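Local coordinates for xylose isomerase domain protein (Alicyclobacillus acidocaldarius subsp. acidocaldarius, PDB 3U0H) that probably acts as an isomerase of the xylose isomerase-like TIM barrel family, its substrate not being established, at residues A[86-91]-A[130-136]; A[206-211]-A[223-229]; A[231-236]-A[275-279]. All coordinates share one frame; numbering follows the deposited sequence.

Contact 1. Residues A[86-91]-A[130-136]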
ATOM      1  N   LEU A  86      -7.655  -9.211 -16.828  1.00 21.79           N
ATOM      2  CA  LEU A  86      -7.628 -10.337 -15.880  1.00 20.73           C
ATOM      3  C   LEU A  86      -8.812 -10.394 -14.901  1.00 21.11           C
ATOM      4  O   LEU A  86      -9.373 -11.457 -14.647  1.00 21.11           O
ATOM      5  CB  LEU A  86      -6.296 -10.368 -15.134  1.00 20.79           C
ATOM      6  CG  LEU A  86      -6.187 -11.209 -13.866  1.00 20.23           C
ATOM      7  CD1 LEU A  86      -6.421 -12.676 -14.231  1.00 19.60           C
ATOM      8  CD2 LEU A  86      -4.863 -11.002 -13.160  1.00 17.47           C
ATOM      9  N   PRO A  87      -9.227  -9.248 -14.375  1.00 21.17           N
ATOM     10  CA  PRO A  87     -10.365  -9.265 -13.434  1.00 21.58           C
ATOM     11  C   PRO A  87     -11.669  -9.935 -13.907  1.00 22.69           C
ATOM     12  O   PRO A  87     -12.237 -10.806 -13.189  1.00 22.34           O
ATOM     13  CB  PRO A  87     -10.562  -7.798 -13.158  1.00 21.78           C
ATOM     14  CG  PRO A  87      -9.175  -7.242 -13.209  1.00 21.45           C
ATOM     15  CD  PRO A  87      -8.560  -7.943 -14.403  1.00 19.94           C
ATOM     16  N   ASP A  88     -12.156  -9.570 -15.094  1.00 23.85           N
ATOM     17  CA  ASP A  88     -13.356 -10.233 -15.645  1.00 25.28           C
ATOM     18  C   ASP A  88     -13.157 -11.718 -15.907  1.00 23.78           C
ATOM     19  O   ASP A  88     -14.047 -12.510 -15.633  1.00 24.89           O
ATOM     20  CB  ASP A  88     -13.893  -9.509 -16.893  1.00 27.64           C
ATOM     21  CG  ASP A  88     -14.539  -8.117 -16.555  1.00 31.26           C
ATOM     22  OD1 ASP A  88     -14.836  -7.843 -15.348  1.00 30.23           O
ATOM     23  OD2 ASP A  88     -14.760  -7.299 -17.497  1.00 33.75           O
ATOM     24  N   ARG A  89     -11.987 -12.103 -16.391  1.00 23.13           N
ATOM     25  CA  ARG A  89     -11.649 -13.528 -16.532  1.00 25.36           C
ATOM     26  C   ARG A  89     -11.581 -14.183 -15.150  1.00 24.46           C
ATOM     27  O   ARG A  89     -12.122 -15.282 -14.947  1.00 27.03           O
ATOM     28  CB  ARG A  89     -10.329 -13.752 -17.281  1.00 23.88           C
ATOM     29  CG  ARG A  89     -10.356 -13.212 -18.684  1.00 23.53           C
ATOM     30  CD  ARG A  89      -9.006 -13.321 -19.413  1.00 24.69           C
ATOM     31  NE  ARG A  89      -9.164 -12.797 -20.748  1.00 24.22           N
ATOM     32  CZ  ARG A  89      -8.205 -12.312 -21.529  1.00 27.33           C
ATOM     33  NH1 ARG A  89      -8.535 -11.891 -22.731  1.00 27.16           N
ATOM     34  NH2 ARG A  89      -6.937 -12.243 -21.144  1.00 28.20           N
ATOM     35  N   ALA A  90     -10.972 -13.513 -14.188  1.00 18.97           N
ATOM     36  CA  ALA A  90     -11.015 -14.097 -12.845  1.00 19.83           C
ATOM     37  C   ALA A  90     -12.441 -14.165 -12.259  1.00 20.42           C
ATOM     38  O   ALA A  90     -12.751 -15.127 -11.541  1.00 20.70           O
ATOM     39  CB  ALA A  90     -10.070 -13.418 -11.897  1.00 16.79           C
ATOM     40  N   ARG A  91     -13.315 -13.183 -12.530  1.00 20.44           N
ATOM     41  CA  ARG A  91     -14.643 -13.228 -11.914  1.00 19.68           C
ATOM     42  C   ARG A  91     -15.447 -14.401 -12.514  1.00 20.89           C
ATOM     43  O   ARG A  91     -16.177 -15.072 -11.817  1.00 23.62           O
ATOM     44  CB  ARG A  91     -15.420 -11.950 -12.151  1.00 21.27           C
ATOM     45  CG  ARG A  91     -14.931 -10.671 -11.478  1.00 21.71           C
ATOM     46  CD  ARG A  91     -15.699  -9.420 -11.954  1.00 19.66           C
ATOM     47  NE  ARG A  91     -15.222  -8.261 -11.222  1.00 19.27           N
ATOM     48  CZ  ARG A  91     -14.399  -7.326 -11.681  1.00 22.52           C
ATOM     49  NH1 ARG A  91     -13.989  -7.290 -12.946  1.00 26.20           N
ATOM     50  NH2 ARG A  91     -14.007  -6.367 -10.881  1.00 22.65           N
ATOM     51  N   GLU A 130      -4.516  -7.091  -8.606  1.00 21.67           N
ATOM     52  CA  GLU A 130      -5.804  -7.057  -9.325  1.00 22.85           C
ATOM     53  C   GLU A 130      -6.727  -8.080  -8.693  1.00 21.85           C
ATOM     54  O   GLU A 130      -7.956  -7.998  -8.854  1.00 20.62           O
ATOM     55  CB  GLU A 130      -5.680  -7.370 -10.836  1.00 27.35           C
ATOM     56  CG  GLU A 130      -5.013  -6.272 -11.642  1.00 30.48           C
ATOM     57  CD  GLU A 130      -5.752  -4.967 -11.468  1.00 32.21           C
ATOM     58  OE1 GLU A 130      -6.985  -4.991 -11.596  1.00 36.43           O
ATOM     59  OE2 GLU A 130      -5.133  -3.943 -11.140  1.00 36.17           O
ATOM     60  N   LEU A 131      -6.157  -9.024  -7.957  1.00 18.65           N
ATOM     61  CA  LEU A 131      -7.001 -10.132  -7.450  1.00 20.26           C
ATOM     62  C   LEU A 131      -7.452  -9.942  -5.990  1.00 19.14           C
ATOM     63  O   LEU A 131      -8.299 -10.681  -5.496  1.00 20.96           O
ATOM     64  CB  LEU A 131      -6.307 -11.491  -7.659  1.00 18.68           C
ATOM     65  CG  LEU A 131      -6.098 -11.957  -9.111  1.00 18.83           C
ATOM     66  CD1 LEU A 131      -5.119 -13.137  -9.084  1.00 19.16           C
ATOM     67  CD2 LEU A 131      -7.397 -12.410  -9.786  1.00 19.48           C
ATOM     68  N   LEU A 132      -6.905  -8.942  -5.307  1.00 17.84           N
ATOM     69  CA  LEU A 132      -7.274  -8.711  -3.911  1.00 18.26           C
ATOM     70  C   LEU A 132      -8.774  -8.449  -3.744  1.00 17.99           C
ATOM     71  O   LEU A 132      -9.309  -8.966  -2.817  1.00 18.75           O
ATOM     72  CB  LEU A 132      -6.448  -7.571  -3.274  1.00 19.13           C
ATOM     73  CG  LEU A 132      -4.939  -7.865  -3.109  1.00 21.23           C
ATOM     74  CD1 LEU A 132      -4.082  -6.624  -2.730  1.00 21.56           C
ATOM     75  CD2 LEU A 132      -4.774  -8.991  -2.076  1.00 21.68           C
ATOM     76  N   PRO A 133      -9.459  -7.697  -4.680  1.00 19.19           N
ATOM     77  CA  PRO A 133     -10.868  -7.439  -4.471  1.00 19.12           C
ATOM     78  C   PRO A 133     -11.746  -8.664  -4.571  1.00 22.38           C
ATOM     79  O   PRO A 133     -12.895  -8.630  -4.067  1.00 21.17           O
ATOM     80  CB  PRO A 133     -11.241  -6.467  -5.576  1.00 20.81           C
ATOM     81  CG  PRO A 133      -9.951  -5.877  -6.080  1.00 20.35           C
ATOM     82  CD  PRO A 133      -8.914  -6.915  -5.820  1.00 18.83           C
ATOM     83  N   LEU A 134     -11.210  -9.729  -5.172  1.00 22.98           N
ATOM     84  CA  LEU A 134     -11.992 -10.900  -5.500  1.00 24.80           C
ATOM     85  C   LEU A 134     -11.773 -11.947  -4.449  1.00 25.97           C
ATOM     86  O   LEU A 134     -12.407 -12.981  -4.459  1.00 26.10           O
ATOM     87  CB  LEU A 134     -11.568 -11.447  -6.880  1.00 25.87           C
ATOM     88  CG  LEU A 134     -11.420 -10.398  -8.003  1.00 27.23           C
ATOM     89  CD1 LEU A 134     -10.937 -11.031  -9.320  1.00 25.64           C
ATOM     90  CD2 LEU A 134     -12.732  -9.607  -8.178  1.00 25.32           C
ATOM     91  N   GLY A 135     -10.874 -11.685  -3.519  1.00 26.16           N
ATOM     92  CA  GLY A 135     -10.573 -12.693  -2.510  1.00 26.86           C
ATOM     93  C   GLY A 135      -9.897 -13.903  -3.130  1.00 26.07           C
ATOM     94  O   GLY A 135     -10.250 -15.050  -2.867  1.00 29.41           O
HETATM   95  N   MSE A 136      -8.950 -13.668  -4.007  1.00 27.58           N
HETATM   96  CA  MSE A 136      -8.292 -14.792  -4.660  1.00 25.70           C
HETATM   97  C   MSE A 136      -6.794 -14.722  -4.401  1.00 25.51           C
HETATM   98  O   MSE A 136      -6.182 -13.637  -4.202  1.00 22.89           O
HETATM   99  CB  MSE A 136      -8.656 -14.820  -6.132  1.00 27.83           C
HETATM  100  CG  MSE A 136     -10.091 -15.297  -6.451  1.00 29.10           C
HETATM  101 SE   MSE A 136     -10.558 -15.063  -8.355  1.00 29.13          SE
HETATM  102  CE  MSE A 136     -10.300 -16.867  -9.072  1.00 25.87           C
TER
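Glu130 meets Pro87 at the start of this contact. Its chain bends at chi2 (-57°), and the carboxylate turns so that OE1 lies 3.5 Å from CG of Pro87, against the proline ring. CB of Glu130 also passes CD2 of Leu86. Leu131 follows. One branch does most of the touching: CD2 of Leu131 sits 3.6 Å from CB of Ala90, while its CG lies near CD2 of Leu86. Leu131 also packs on Val101 of strand 100-104.

At the end of the short 3-10 turn 132-134, Leu134 straddles the helix surface with both methyls. CD1 presses on CB of Ala90 at 3.6 Å and lies near the carbonyl O of Pro87. CD2 reaches the Arg91 chain at CG, 4.1 Å away, and the two side chains cross at about a right angle. Arg91 is extended here. Its NH1 bonds Asp88 OD1 at 2.6 Å in a salt bridge one helical turn back, and its NH2 pairs with Glu199 of the second subunit. Selenomethionine Met136 closes the series, with SE 3.9 Å from CB of Ala90.

Ala90 is thus a small residue touched by three larger ones. No hydrogen bond crosses between the segments. This is mostly apolar packing of helix 86-95 on the end of helix 113-131 and on the 3-10 turn and loop that lead into strand 137-141 of the TIM barrel.

Contact 2. Residues A[206-211]-A[223-229]. With PO4 (phosphate ion), chain C.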
ATOM      1  N   ILE A 206      -0.597 -33.724  -7.641  1.00 26.86           N
ATOM      2  CA  ILE A 206      -0.065 -35.044  -7.332  1.00 27.68           C
ATOM      3  C   ILE A 206       0.279 -35.897  -8.614  1.00 28.54           C
ATOM      4  O   ILE A 206      -0.284 -35.690  -9.670  1.00 27.19           O
ATOM      5  CB  ILE A 206      -1.061 -35.729  -6.355  1.00 28.00           C
ATOM      6  CG1 ILE A 206      -0.373 -36.848  -5.582  1.00 28.93           C
ATOM      7  CG2 ILE A 206      -2.334 -36.149  -7.069  1.00 27.64           C
ATOM      8  CD1 ILE A 206      -1.072 -37.269  -4.305  1.00 28.81           C
ATOM      9  N   ASN A 207       1.221 -36.843  -8.498  1.00 29.62           N
ATOM     10  CA  ASN A 207       1.806 -37.619  -9.638  1.00 28.07           C
ATOM     11  C   ASN A 207       2.920 -38.467  -9.037  1.00 27.15           C
ATOM     12  O   ASN A 207       3.082 -38.488  -7.802  1.00 27.95           O
ATOM     13  CB  ASN A 207       2.366 -36.694 -10.756  1.00 28.37           C
ATOM     14  CG  ASN A 207       3.117 -35.521 -10.163  1.00 28.50           C
ATOM     15  OD1 ASN A 207       4.083 -35.740  -9.412  1.00 25.30           O
ATOM     16  ND2 ASN A 207       2.598 -34.302 -10.356  1.00 23.35           N
ATOM     17  N   ASP A 208       3.681 -39.161  -9.890  1.00 27.46           N
ATOM     18  CA  ASP A 208       4.719 -40.100  -9.440  1.00 26.27           C
ATOM     19  C   ASP A 208       5.865 -40.277 -10.435  1.00 25.11           C
ATOM     20  O   ASP A 208       5.819 -39.754 -11.519  1.00 27.35           O
ATOM     21  CB  ASP A 208       4.094 -41.480  -9.122  1.00 27.24           C
ATOM     22  CG  ASP A 208       4.585 -42.063  -7.803  1.00 25.12           C
ATOM     23  OD1 ASP A 208       5.755 -41.797  -7.439  1.00 23.19           O
ATOM     24  OD2 ASP A 208       3.792 -42.791  -7.141  1.00 28.41           O
ATOM     25  N   THR A 209       6.897 -41.011 -10.031  1.00 26.46           N
ATOM     26  CA  THR A 209       8.053 -41.334 -10.870  1.00 25.66           C
ATOM     27  C   THR A 209       8.879 -42.435 -10.252  1.00 26.33           C
ATOM     28  O   THR A 209       8.986 -42.494  -9.026  1.00 26.43           O
ATOM     29  CB  THR A 209       9.012 -40.133 -11.000  1.00 24.96           C
ATOM     30  OG1 THR A 209       9.866 -40.377 -12.103  1.00 20.88           O
ATOM     31  CG2 THR A 209       9.871 -39.931  -9.721  1.00 23.80           C
ATOM     32  N   ARG A 210       9.545 -43.254 -11.086  1.00 28.90           N
ATOM     33  CA  ARG A 210      10.474 -44.301 -10.569  1.00 27.90           C
ATOM     34  C   ARG A 210      11.908 -43.864 -10.623  1.00 29.14           C
ATOM     35  O   ARG A 210      12.796 -44.558 -10.141  1.00 35.17           O
ATOM     36  CB  ARG A 210      10.309 -45.587 -11.327  1.00 27.89           C
ATOM     37  CG  ARG A 210       8.959 -46.243 -11.106  1.00 27.93           C
ATOM     38  CD  ARG A 210       9.024 -47.641 -11.715  1.00 28.24           C
ATOM     39  NE  ARG A 210       7.780 -48.339 -11.578  1.00 25.96           N
ATOM     40  CZ  ARG A 210       7.601 -49.599 -11.897  1.00 28.50           C
ATOM     41  NH1 ARG A 210       8.597 -50.356 -12.374  1.00 27.88           N
ATOM     42  NH2 ARG A 210       6.405 -50.119 -11.728  1.00 31.72           N
ATOM     43  N   ASP A 211      12.124 -42.692 -11.191  1.00 29.43           N
ATOM     44  CA  ASP A 211      13.439 -42.068 -11.210  1.00 30.23           C
ATOM     45  C   ASP A 211      13.803 -41.415  -9.894  1.00 28.16           C
ATOM     46  O   ASP A 211      12.944 -40.932  -9.137  1.00 27.54           O
ATOM     47  CB  ASP A 211      13.513 -41.038 -12.338  1.00 30.53           C
ATOM     48  CG  ASP A 211      13.068 -41.625 -13.664  1.00 31.49           C
ATOM     49  OD1 ASP A 211      13.123 -42.847 -13.833  1.00 31.65           O
ATOM     50  OD2 ASP A 211      12.645 -40.871 -14.530  1.00 37.35           O
ATOM     51  N   LEU A 223       1.251 -41.988 -13.167  1.00 23.63           N
ATOM     52  CA  LEU A 223       0.036 -41.872 -12.398  1.00 25.52           C
ATOM     53  C   LEU A 223       0.351 -41.952 -10.945  1.00 26.33           C
ATOM     54  O   LEU A 223       1.156 -42.804 -10.558  1.00 29.49           O
ATOM     55  CB  LEU A 223      -0.897 -43.031 -12.682  1.00 27.04           C
ATOM     56  CG  LEU A 223      -1.324 -43.218 -14.133  1.00 29.47           C
ATOM     57  CD1 LEU A 223      -2.355 -44.369 -14.216  1.00 27.99           C
ATOM     58  CD2 LEU A 223      -1.845 -41.886 -14.679  1.00 27.33           C
ATOM     59  N   PRO A 224      -0.327 -41.121 -10.118  1.00 27.97           N
ATOM     60  CA  PRO A 224      -0.140 -41.238  -8.661  1.00 28.96           C
ATOM     61  C   PRO A 224      -0.144 -42.700  -8.211  1.00 31.32           C
ATOM     62  O   PRO A 224      -1.058 -43.454  -8.564  1.00 30.88           O
ATOM     63  CB  PRO A 224      -1.352 -40.520  -8.095  1.00 28.81           C
ATOM     64  CG  PRO A 224      -1.758 -39.571  -9.173  1.00 28.09           C
ATOM     65  CD  PRO A 224      -1.495 -40.289 -10.451  1.00 25.80           C
ATOM     66  N   GLY A 225       0.897 -43.101  -7.483  1.00 30.51           N
ATOM     67  CA  GLY A 225       1.011 -44.466  -7.022  1.00 30.91           C
ATOM     68  C   GLY A 225       1.661 -45.516  -7.935  1.00 31.61           C
ATOM     69  O   GLY A 225       1.816 -46.659  -7.516  1.00 31.76           O
ATOM     70  N   ASP A 226       2.054 -45.187  -9.160  1.00 31.94           N
ATOM     71  CA  ASP A 226       2.844 -46.169  -9.955  1.00 31.23           C
ATOM     72  C   ASP A 226       4.384 -46.040  -9.753  1.00 29.23           C
ATOM     73  O   ASP A 226       5.155 -46.754 -10.343  1.00 27.54           O
ATOM     74  CB  ASP A 226       2.464 -46.061 -11.420  1.00 33.98           C
ATOM     75  CG  ASP A 226       1.028 -46.518 -11.700  1.00 38.08           C
ATOM     76  OD1 ASP A 226       0.501 -47.362 -10.951  1.00 41.64           O
ATOM     77  OD2 ASP A 226       0.426 -46.051 -12.701  1.00 44.03           O
ATOM     78  N   GLY A 227       4.826 -45.187  -8.832  1.00 29.48           N
ATOM     79  CA  GLY A 227       6.257 -44.952  -8.622  1.00 28.50           C
ATOM     80  C   GLY A 227       6.746 -44.964  -7.188  1.00 28.16           C
ATOM     81  O   GLY A 227       6.180 -45.664  -6.351  1.00 25.63           O
ATOM     82  N   ARG A 228       7.810 -44.192  -6.915  1.00 29.16           N
ATOM     83  CA  ARG A 228       8.486 -44.224  -5.597  1.00 30.91           C
ATOM     84  C   ARG A 228       8.355 -42.950  -4.730  1.00 29.01           C
ATOM     85  O   ARG A 228       8.898 -42.926  -3.648  1.00 30.68           O
ATOM     86  CB  ARG A 228       9.982 -44.652  -5.740  1.00 32.12           C
ATOM     87  CG  ARG A 228      10.951 -43.661  -6.420  1.00 33.11           C
ATOM     88  CD  ARG A 228      12.335 -44.295  -6.692  1.00 32.90           C
ATOM     89  NE  ARG A 228      13.044 -44.638  -5.460  1.00 33.33           N
ATOM     90  CZ  ARG A 228      13.638 -43.765  -4.632  1.00 36.72           C
ATOM     91  NH1 ARG A 228      14.229 -44.211  -3.524  1.00 37.64           N
ATOM     92  NH2 ARG A 228      13.651 -42.451  -4.863  1.00 36.49           N
ATOM     93  N   ILE A 229       7.620 -41.928  -5.172  1.00 31.08           N
ATOM     94  CA  ILE A 229       7.485 -40.653  -4.396  1.00 31.05           C
ATOM     95  C   ILE A 229       6.651 -40.972  -3.164  1.00 32.56           C
ATOM     96  O   ILE A 229       5.654 -41.691  -3.295  1.00 33.58           O
ATOM     97  CB  ILE A 229       6.812 -39.545  -5.208  1.00 30.28           C
ATOM     98  CG1 ILE A 229       7.591 -39.308  -6.481  1.00 30.73           C
ATOM     99  CG2 ILE A 229       6.764 -38.205  -4.462  1.00 27.32           C
ATOM    100  CD1 ILE A 229       6.963 -38.219  -7.307  1.00 32.74           C
TER
HETATM  101  P   PO4 C 279      13.193 -47.578  -3.373  1.00 76.69           P
HETATM  102  O1  PO4 C 279      14.160 -47.278  -2.239  1.00 67.55           O
HETATM  103  O2  PO4 C 279      11.779 -47.107  -3.065  1.00 70.19           O
HETATM  104  O3  PO4 C 279      13.604 -46.802  -4.596  1.00 76.36           O
HETATM  105  O4  PO4 C 279      13.231 -49.068  -3.660  1.00 66.99           O
HETATM  106  O   HOH W   1       4.487 -43.624  -4.697  1.00 44.03           O
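Asp208 turns its carboxylate into the 223-229 loop, where backbone N-H groups surround it. OD1 accepts from Ile229 N at 2.9 Å through its syn lone pair, with an N-H...O angle of 160°. Thr209 N reaches the same oxygen on the anti side, 20° out of the carboxylate plane. OD2 takes weaker bonds from Gly225 N at 2.9 Å and Gly227 N. Each oxygen is thus held by two backbone N-H groups. A water 2.7 Å from both OD2 and Ile229 O completes the surroundings. With an alanine in place of Asp208, the N-H groups of Ile229, Gly225 and Gly227 would probably lose their shared carboxylate, and the two segments their main polar link.

Arg228 N also bonds Thr209 O at 3.0 Å. Arg210, extended from CG to NE, sends a weak NE bond to Asp226 O, which lies at the edge of its guanidinium.

Both segments belong to the long loop after strand 201-206 of the TIM barrel. Leu223 to Asp226 form a type II beta turn, with Gly225 at positive phi. A CB on Gly227 would clash with Thr209 O and Asp208 OD1.

Two apolar contacts join the segments. Pro224 CG rests 4.1 Å from Ile206 CG2, and Ile229 CG1 lies 4.0 Å from Thr209 CG2.

Ionic contacts lie at the margins. The Arg228 chain bends at chi3 (-65°) and meets a phosphate, probably from crystallisation, edge-on. The modelled distance from Arg228 NE to phosphate O3, 2.4 Å, is doubtfully short. Asp226 OD1 is salt-bridged to Arg271.

Contact 3. Residues A[231-236]-A[275-279]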
ATOM      1  N   LEU A 231       3.937 -40.411  -1.065  1.00 28.14           N
ATOM      2  CA  LEU A 231       2.791 -39.564  -1.349  1.00 27.36           C
ATOM      3  C   LEU A 231       1.930 -39.400  -0.112  1.00 27.20           C
ATOM      4  O   LEU A 231       1.211 -38.425   0.004  1.00 25.91           O
ATOM      5  CB  LEU A 231       1.968 -40.120  -2.521  1.00 25.07           C
ATOM      6  CG  LEU A 231       2.551 -39.978  -3.944  1.00 24.23           C
ATOM      7  CD1 LEU A 231       1.524 -40.506  -4.964  1.00 22.32           C
ATOM      8  CD2 LEU A 231       2.994 -38.545  -4.261  1.00 20.85           C
ATOM      9  N   VAL A 232       1.971 -40.376   0.789  1.00 25.52           N
ATOM     10  CA  VAL A 232       1.277 -40.214   2.051  1.00 24.33           C
ATOM     11  C   VAL A 232       1.883 -39.067   2.892  1.00 24.63           C
ATOM     12  O   VAL A 232       1.142 -38.237   3.318  1.00 24.59           O
ATOM     13  CB  VAL A 232       1.146 -41.525   2.834  1.00 23.02           C
ATOM     14  CG1 VAL A 232       0.411 -41.249   4.136  1.00 24.89           C
ATOM     15  CG2 VAL A 232       0.363 -42.545   2.038  1.00 22.98           C
ATOM     16  N   PRO A 233       3.220 -39.015   3.097  1.00 26.06           N
ATOM     17  CA  PRO A 233       3.851 -37.856   3.760  1.00 25.65           C
ATOM     18  C   PRO A 233       3.668 -36.545   3.031  1.00 26.66           C
ATOM     19  O   PRO A 233       3.547 -35.511   3.675  1.00 29.48           O
ATOM     20  CB  PRO A 233       5.336 -38.201   3.769  1.00 26.12           C
ATOM     21  CG  PRO A 233       5.379 -39.709   3.738  1.00 27.84           C
ATOM     22  CD  PRO A 233       4.173 -40.149   2.934  1.00 26.94           C
ATOM     23  N   PHE A 234       3.653 -36.576   1.706  1.00 25.54           N
ATOM     24  CA  PHE A 234       3.305 -35.375   0.917  1.00 25.25           C
ATOM     25  C   PHE A 234       1.940 -34.803   1.270  1.00 24.71           C
ATOM     26  O   PHE A 234       1.826 -33.637   1.623  1.00 24.68           O
ATOM     27  CB  PHE A 234       3.312 -35.694  -0.575  1.00 23.95           C
ATOM     28  CG  PHE A 234       2.945 -34.535  -1.450  1.00 23.48           C
ATOM     29  CD1 PHE A 234       3.818 -33.495  -1.633  1.00 23.36           C
ATOM     30  CD2 PHE A 234       1.773 -34.531  -2.143  1.00 23.85           C
ATOM     31  CE1 PHE A 234       3.523 -32.461  -2.477  1.00 22.87           C
ATOM     32  CE2 PHE A 234       1.468 -33.520  -2.995  1.00 24.65           C
ATOM     33  CZ  PHE A 234       2.342 -32.456  -3.140  1.00 24.94           C
ATOM     34  N   LEU A 235       0.909 -35.637   1.179  1.00 23.54           N
ATOM     35  CA  LEU A 235      -0.414 -35.219   1.543  1.00 23.40           C
ATOM     36  C   LEU A 235      -0.516 -34.898   3.034  1.00 23.63           C
ATOM     37  O   LEU A 235      -1.152 -33.942   3.427  1.00 22.56           O
ATOM     38  CB  LEU A 235      -1.413 -36.291   1.183  1.00 22.44           C
ATOM     39  CG  LEU A 235      -1.468 -36.496  -0.301  1.00 23.83           C
ATOM     40  CD1 LEU A 235      -2.304 -37.761  -0.579  1.00 22.78           C
ATOM     41  CD2 LEU A 235      -2.031 -35.222  -0.907  1.00 23.84           C
ATOM     42  N   ARG A 236       0.091 -35.716   3.873  1.00 24.58           N
ATOM     43  CA  ARG A 236      -0.091 -35.535   5.274  1.00 24.74           C
ATOM     44  C   ARG A 236       0.434 -34.130   5.592  1.00 23.41           C
ATOM     45  O   ARG A 236      -0.209 -33.375   6.288  1.00 23.42           O
ATOM     46  CB  ARG A 236       0.646 -36.612   6.059  1.00 25.98           C
ATOM     47  CG  ARG A 236       0.449 -36.544   7.589  1.00 28.13           C
ATOM     48  CD  ARG A 236       1.557 -37.283   8.321  1.00 28.67           C
ATOM     49  NE  ARG A 236       1.574 -38.660   7.940  1.00 32.13           N
ATOM     50  CZ  ARG A 236       2.651 -39.413   7.659  1.00 32.76           C
ATOM     51  NH1 ARG A 236       3.910 -38.964   7.653  1.00 32.21           N
ATOM     52  NH2 ARG A 236       2.432 -40.677   7.367  1.00 32.35           N
ATOM     53  N   LEU A 275      -5.155 -42.551  -0.640  1.00 28.53           N
ATOM     54  CA  LEU A 275      -3.987 -41.784  -0.198  1.00 27.60           C
ATOM     55  C   LEU A 275      -4.375 -40.705   0.806  1.00 27.52           C
ATOM     56  O   LEU A 275      -3.726 -40.534   1.828  1.00 24.84           O
ATOM     57  CB  LEU A 275      -3.261 -41.185  -1.387  1.00 28.23           C
ATOM     58  CG  LEU A 275      -2.415 -42.275  -2.073  1.00 28.81           C
ATOM     59  CD1 LEU A 275      -2.074 -41.872  -3.479  1.00 26.04           C
ATOM     60  CD2 LEU A 275      -1.156 -42.545  -1.255  1.00 28.86           C
ATOM     61  N   ILE A 276      -5.477 -40.019   0.525  1.00 26.74           N
ATOM     62  CA  ILE A 276      -5.911 -38.889   1.344  1.00 24.38           C
ATOM     63  C   ILE A 276      -6.386 -39.353   2.736  1.00 24.64           C
ATOM     64  O   ILE A 276      -6.222 -38.629   3.722  1.00 22.06           O
ATOM     65  CB  ILE A 276      -7.005 -38.052   0.611  1.00 23.21           C
ATOM     66  CG1 ILE A 276      -6.367 -37.243  -0.553  1.00 20.52           C
ATOM     67  CG2 ILE A 276      -7.792 -37.141   1.592  1.00 22.25           C
ATOM     68  CD1 ILE A 276      -7.368 -36.785  -1.590  1.00 18.25           C
ATOM     69  N   ALA A 277      -6.977 -40.543   2.818  1.00 24.63           N
ATOM     70  CA  ALA A 277      -7.468 -41.046   4.086  1.00 24.81           C
ATOM     71  C   ALA A 277      -6.280 -41.605   4.929  1.00 26.64           C
ATOM     72  O   ALA A 277      -6.256 -41.433   6.142  1.00 28.46           O
ATOM     73  CB  ALA A 277      -8.544 -42.106   3.849  1.00 24.67           C
ATOM     74  N   LEU A 278      -5.286 -42.224   4.286  1.00 26.92           N
ATOM     75  CA  LEU A 278      -4.058 -42.611   4.974  1.00 28.19           C
ATOM     76  C   LEU A 278      -3.335 -41.378   5.563  1.00 31.39           C
ATOM     77  O   LEU A 278      -2.953 -41.384   6.725  1.00 34.34           O
ATOM     78  CB  LEU A 278      -3.141 -43.417   4.043  1.00 28.61           C
ATOM     79  CG  LEU A 278      -3.571 -44.884   3.816  1.00 29.98           C
ATOM     80  CD1 LEU A 278      -2.799 -45.538   2.666  1.00 25.91           C
ATOM     81  CD2 LEU A 278      -3.459 -45.708   5.114  1.00 26.75           C
ATOM     82  N   ALA A 279      -3.169 -40.319   4.775  1.00 33.23           N
ATOM     83  CA  ALA A 279      -2.530 -39.067   5.252  1.00 36.66           C
ATOM     84  C   ALA A 279      -3.271 -38.395   6.453  1.00 38.94           C
ATOM     85  O   ALA A 279      -2.646 -37.866   7.340  1.00 41.73           O
ATOM     86  CB  ALA A 279      -2.387 -38.077   4.105  1.00 32.11           C
TER
HETATM   87  O   HOH W   2      -0.152 -40.790   8.144  1.00 54.02           O
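Helix segments 231-236 and 275-279 cross at -67°, with axes 8.3 Å apart at their closest and the nearest CA atoms, those of Arg236 and Ala279, 4.3 Å apart. The small side chain of Ala279 is consistent with this close approach. Its CB lies 3.6 Å from CB of Leu235 and also near the carbonyl O of Val232.

Val232 spreads its two methyls over the other helix. CG1, anti to the backbone N (chi1 180°), sits over the backbone of Leu278 and Ala279. CG2 points to Leu275, 3.6 Å from its CD2, and to CB of Leu278. The Leu275 branches divide between neighbours: CD2 goes to Val232, and CD1 lies 4.1 Å from CD1 of Leu231. Leu235 comes across Leu275 at about a right angle, its CD1 3.6 Å from CB of Leu275, and the same methyl reaches CG1 of Ile276.

No direct hydrogen bond joins the segments. Farther along segment 231-236, CG of Arg236 passes 3.4 Å from the carbonyl O of Ala279. A water lies in plane at the edge of the Arg236 guanidinium, accepts from NH2 and donates to Leu278 O. NH1 of Arg236 pairs with Glu190.

Helix 261-280 follows the last strand. Leu231 and Leu235 also pack on Ile206, so this interface continues inward to strand 201-206 of the barrel. Phe234 of helix 231-241 packs on helices 180-185 and 190-194.

Contacts 2 and 3 are neighbours, with centres 13 Å apart. Leu231 joins them: its CD2 lies 3.5 Å from Asn207 O, and its CD1 lies 3.7 Å from Gly225 N. Ile206 CD1 also meets Leu235 CD1 at 4.0 Å. The loop of 206-211 and 223-229 therefore packs directly on the start of helix 231-241. Contact 1 stands apart, on the other side of the chain's centre. Its centre is 34 Å from that of contact 2 and 32 Å from that of contact 3, with nearest atoms about 20 Å away in both cases. The phosphate belongs to contact 2, whereas the second subunit reaches contact 1.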